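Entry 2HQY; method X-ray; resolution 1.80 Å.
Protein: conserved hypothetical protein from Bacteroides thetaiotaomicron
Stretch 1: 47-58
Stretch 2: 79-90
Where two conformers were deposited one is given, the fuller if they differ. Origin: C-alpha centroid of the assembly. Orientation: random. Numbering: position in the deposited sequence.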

# COMPACT_ATOMS: atom_id res chain seq x y z
N VAL A 47 -9.79 12.86 -11.79
CA VAL A 47 -10.92 13.65 -12.24
C VAL A 47 -10.98 13.53 -13.79
O VAL A 47 -10.01 13.81 -14.52
CB VAL A 47 -10.85 15.10 -11.69
CG1 VAL A 47 -12.09 15.91 -12.12
CG2 VAL A 47 -10.71 15.08 -10.18
N ILE A 48 -12.11 13.05 -14.29
CA ILE A 48 -12.35 13.09 -15.72
C ILE A 48 -13.78 13.53 -16.02
O ILE A 48 -14.74 13.01 -15.42
CB ILE A 48 -12.07 11.74 -16.40
CG1 ILE A 48 -12.77 10.60 -15.65
CG2 ILE A 48 -10.55 11.51 -16.52
CD1 ILE A 48 -12.91 9.33 -16.46
N ASP A 49 -13.92 14.46 -16.96
CA ASP A 49 -15.25 14.91 -17.38
C ASP A 49 -16.07 15.49 -16.21
O ASP A 49 -17.28 15.23 -16.14
CB ASP A 49 -16.03 13.71 -17.98
CG ASP A 49 -15.53 13.28 -19.39
OD1 ASP A 49 -14.57 13.88 -19.93
OD2 ASP A 49 -16.12 12.31 -19.95
N ASP A 50 -15.45 16.24 -15.29
CA ASP A 50 -16.13 16.77 -14.07
C ASP A 50 -16.63 15.69 -13.04
O ASP A 50 -17.44 15.98 -12.13
CB ASP A 50 -17.28 17.71 -14.43
CG ASP A 50 -16.80 19.04 -15.07
OD1 ASP A 50 -15.84 19.65 -14.55
OD2 ASP A 50 -17.41 19.49 -16.07
N PHE A 51 -16.17 14.46 -13.18
CA PHE A 51 -16.45 13.44 -12.16
C PHE A 51 -15.16 13.01 -11.47
O PHE A 51 -14.09 13.01 -12.08
CB PHE A 51 -17.03 12.19 -12.80
CG PHE A 51 -18.42 12.33 -13.33
CD1 PHE A 51 -19.51 11.94 -12.56
CD2 PHE A 51 -18.62 12.76 -14.65
CE1 PHE A 51 -20.83 11.99 -13.08
CE2 PHE A 51 -19.91 12.82 -15.19
CZ PHE A 51 -21.02 12.44 -14.39
N LEU A 52 -15.31 12.58 -10.22
CA LEU A 52 -14.23 11.97 -9.46
C LEU A 52 -14.39 10.46 -9.63
O LEU A 52 -15.46 9.92 -9.30
CB LEU A 52 -14.34 12.36 -7.99
CG LEU A 52 -13.45 11.61 -7.00
CD1 LEU A 52 -11.98 11.75 -7.38
CD2 LEU A 52 -13.73 12.10 -5.58
N VAL A 53 -13.36 9.79 -10.11
CA VAL A 53 -13.42 8.33 -10.32
C VAL A 53 -12.28 7.58 -9.62
O VAL A 53 -11.19 8.11 -9.53
CB VAL A 53 -13.45 8.02 -11.84
CG1 VAL A 53 -14.76 8.57 -12.46
CG2 VAL A 53 -12.25 8.66 -12.55
N PHE A 54 -12.55 6.39 -9.09
CA PHE A 54 -11.55 5.60 -8.34
C PHE A 54 -11.38 4.27 -9.06
O PHE A 54 -12.34 3.77 -9.68
CB PHE A 54 -11.96 5.37 -6.90
CG PHE A 54 -12.00 6.63 -6.06
CD1 PHE A 54 -10.84 7.13 -5.49
CD2 PHE A 54 -13.20 7.32 -5.88
CE1 PHE A 54 -10.86 8.32 -4.70
CE2 PHE A 54 -13.24 8.51 -5.10
CZ PHE A 54 -12.07 9.01 -4.52
N LYS A 55 -10.16 3.73 -8.99
CA LYS A 55 -9.79 2.44 -9.62
C LYS A 55 -9.05 1.65 -8.54
O LYS A 55 -8.13 2.20 -7.88
CB LYS A 55 -8.91 2.72 -10.83
CG LYS A 55 -8.30 1.52 -11.55
CD LYS A 55 -7.51 2.04 -12.75
CE LYS A 55 -6.96 0.93 -13.67
NZ LYS A 55 -6.21 1.55 -14.84
N PHE A 56 -9.49 0.40 -8.34
CA PHE A 56 -9.02 -0.52 -7.27
C PHE A 56 -8.69 -1.88 -7.87
O PHE A 56 -9.37 -2.34 -8.79
CB PHE A 56 -10.13 -0.90 -6.24
CG PHE A 56 -10.82 0.25 -5.63
CD1 PHE A 56 -10.34 0.81 -4.43
CD2 PHE A 56 -11.98 0.75 -6.20
CE1 PHE A 56 -11.00 1.92 -3.82
CE2 PHE A 56 -12.65 1.84 -5.61
CZ PHE A 56 -12.17 2.43 -4.44
N TRP A 57 -7.70 -2.55 -7.28
CA TRP A 57 -7.45 -3.95 -7.58
C TRP A 57 -7.77 -4.73 -6.31
O TRP A 57 -7.06 -4.61 -5.31
CB TRP A 57 -6.00 -4.16 -7.99
CG TRP A 57 -5.69 -3.56 -9.33
CD1 TRP A 57 -5.21 -2.30 -9.57
CD2 TRP A 57 -5.85 -4.18 -10.62
NE1 TRP A 57 -5.04 -2.10 -10.93
CE2 TRP A 57 -5.45 -3.23 -11.59
CE3 TRP A 57 -6.32 -5.43 -11.04
CZ2 TRP A 57 -5.47 -3.51 -12.97
CZ3 TRP A 57 -6.34 -5.72 -12.41
CH2 TRP A 57 -5.91 -4.75 -13.36
N ALA A 58 -8.90 -5.44 -6.35
CA ALA A 58 -9.32 -6.31 -5.25
C ALA A 58 -8.86 -7.69 -5.64
O ALA A 58 -9.59 -8.43 -6.34
CB ALA A 58 -10.83 -6.27 -5.11
N LYS A 79 -15.42 6.16 -21.03
CA LYS A 79 -13.99 6.29 -20.75
C LYS A 79 -13.48 5.20 -19.78
O LYS A 79 -12.37 4.66 -19.96
CB LYS A 79 -13.66 7.70 -20.26
CG LYS A 79 -13.08 8.59 -21.35
CD LYS A 79 -12.91 10.03 -20.88
CE LYS A 79 -13.84 10.96 -21.65
NZ LYS A 79 -13.22 12.30 -21.89
N LEU A 80 -14.28 4.89 -18.76
CA LEU A 80 -13.90 3.85 -17.78
C LEU A 80 -13.92 2.45 -18.41
O LEU A 80 -13.04 1.63 -18.13
CB LEU A 80 -14.81 3.89 -16.55
CG LEU A 80 -14.76 5.16 -15.69
CD1 LEU A 80 -15.85 5.13 -14.64
CD2 LEU A 80 -13.36 5.33 -15.03
N ILE A 81 -14.89 2.19 -19.29
CA ILE A 81 -14.94 0.90 -20.00
C ILE A 81 -13.70 0.72 -20.87
O ILE A 81 -13.12 -0.38 -20.93
CB ILE A 81 -16.26 0.76 -20.83
CG1 ILE A 81 -17.45 0.68 -19.88
CG2 ILE A 81 -16.21 -0.50 -21.74
CD1 ILE A 81 -18.81 1.06 -20.51
N GLU A 82 -13.28 1.80 -21.53
CA GLU A 82 -12.08 1.78 -22.36
C GLU A 82 -10.85 1.52 -21.51
O GLU A 82 -9.93 0.83 -21.92
CB GLU A 82 -11.93 3.09 -23.14
CG GLU A 82 -12.83 3.18 -24.36
CD GLU A 82 -13.10 4.61 -24.84
OE1 GLU A 82 -13.74 4.75 -25.90
OE2 GLU A 82 -12.69 5.58 -24.17
N ASP A 83 -10.85 2.07 -20.30
CA ASP A 83 -9.75 1.83 -19.37
C ASP A 83 -9.70 0.35 -19.00
O ASP A 83 -8.62 -0.25 -19.03
CB ASP A 83 -9.88 2.70 -18.13
CG ASP A 83 -8.60 2.74 -17.33
OD1 ASP A 83 -7.62 3.34 -17.82
OD2 ASP A 83 -8.56 2.14 -16.24
N ALA A 84 -10.86 -0.23 -18.68
CA ALA A 84 -10.94 -1.65 -18.34
C ALA A 84 -10.47 -2.51 -19.53
O ALA A 84 -9.74 -3.47 -19.34
CB ALA A 84 -12.34 -2.01 -17.93
N ASP A 85 -10.88 -2.14 -20.74
CA ASP A 85 -10.40 -2.82 -21.97
C ASP A 85 -8.87 -2.85 -22.03
O ASP A 85 -8.27 -3.90 -22.31
CB ASP A 85 -10.94 -2.15 -23.23
CG ASP A 85 -12.44 -2.31 -23.40
OD1 ASP A 85 -13.06 -3.15 -22.71
OD2 ASP A 85 -13.01 -1.60 -24.26
N LYS A 86 -8.24 -1.70 -21.77
CA LYS A 86 -6.77 -1.61 -21.75
C LYS A 86 -6.14 -2.52 -20.70
O LYS A 86 -5.05 -3.06 -20.91
CB LYS A 86 -6.31 -0.16 -21.52
CG LYS A 86 -6.06 0.61 -22.80
CD LYS A 86 -5.63 2.06 -22.51
CE LYS A 86 -6.84 2.98 -22.35
NZ LYS A 86 -6.52 4.40 -22.62
N GLU A 87 -6.83 -2.68 -19.57
CA GLU A 87 -6.38 -3.56 -18.52
C GLU A 87 -6.67 -5.03 -18.82
O GLU A 87 -6.19 -5.91 -18.10
CB GLU A 87 -7.01 -3.16 -17.18
CG GLU A 87 -6.63 -1.75 -16.73
CD GLU A 87 -5.17 -1.61 -16.29
OE1 GLU A 87 -4.40 -2.61 -16.35
OE2 GLU A 87 -4.80 -0.50 -15.88
N LYS A 88 -7.45 -5.27 -19.88
CA LYS A 88 -7.86 -6.62 -20.33
C LYS A 88 -8.76 -7.29 -19.31
O LYS A 88 -8.68 -8.50 -19.06
CB LYS A 88 -6.63 -7.48 -20.69
CG LYS A 88 -5.87 -6.91 -21.87
CD LYS A 88 -4.62 -7.71 -22.24
CE LYS A 88 -3.84 -7.03 -23.35
NZ LYS A 88 -4.75 -6.80 -24.52
N HIS A 89 -9.62 -6.48 -18.70
CA HIS A 89 -10.58 -6.97 -17.71
C HIS A 89 -11.97 -6.46 -18.09
O HIS A 89 -12.10 -5.39 -18.72
CB HIS A 89 -10.21 -6.49 -16.29
CG HIS A 89 -9.09 -7.27 -15.67
ND1 HIS A 89 -9.28 -8.15 -14.63
CD2 HIS A 89 -7.76 -7.29 -15.94
CE1 HIS A 89 -8.13 -8.69 -14.29
NE2 HIS A 89 -7.19 -8.20 -15.08
N ASN A 90 -13.00 -7.22 -17.73
CA ASN A 90 -14.35 -6.72 -17.88
C ASN A 90 -14.49 -5.47 -17.00
O ASN A 90 -13.71 -5.27 -16.06
CB ASN A 90 -15.39 -7.77 -17.50
CG ASN A 90 -16.79 -7.38 -17.92
OD1 ASN A 90 -16.98 -6.79 -18.99
ND2 ASN A 90 -17.78 -7.68 -17.09

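Strand 51-58 and the helix that starts before K79 run in nearly the same direction, their axes 21° apart. The axes come no closer than 11.4 Å, so side chains make the contact.

I48 points toward the helix. I48 CD1 lies 4.2 Å from K79 CB, and packs against L80 CD2 at 4.3 Å, an apolar contact. I48 also opens a type I' turn that ends at F51. Within that turn, D49 points toward the helix and forms a salt bridge with K79: D49 OD1 accepts a hydrogen bond from K79 NZ at 2.9 Å. D50 takes no part.

V53 adds to the apolar patch. V53 CB is 4.2 Å from L80 CD2, so L80 packs against both I48 and V53. F54 points away.

K55 is fully extended, with all four chi angles t. This carries NZ of the buried K55 to two acids one helical turn apart. K55 NZ donates to D83 OD2 at 2.8 Å and to E87 OE2 at 2.7 Å. Both are salt bridges, and the paired carboxylates offset its charge.

The CA-to-CB bond of W57 points sideways to the helix stretch, but the end of its side chain comes nearer. E87 OE1 sits at the ring edge, 3.7 Å from W57 CZ2. The same ring meets H89 edge-to-face, planes at 85°, with W57 CZ3 over the imidazole face and 3.7 Å from H89 NE2.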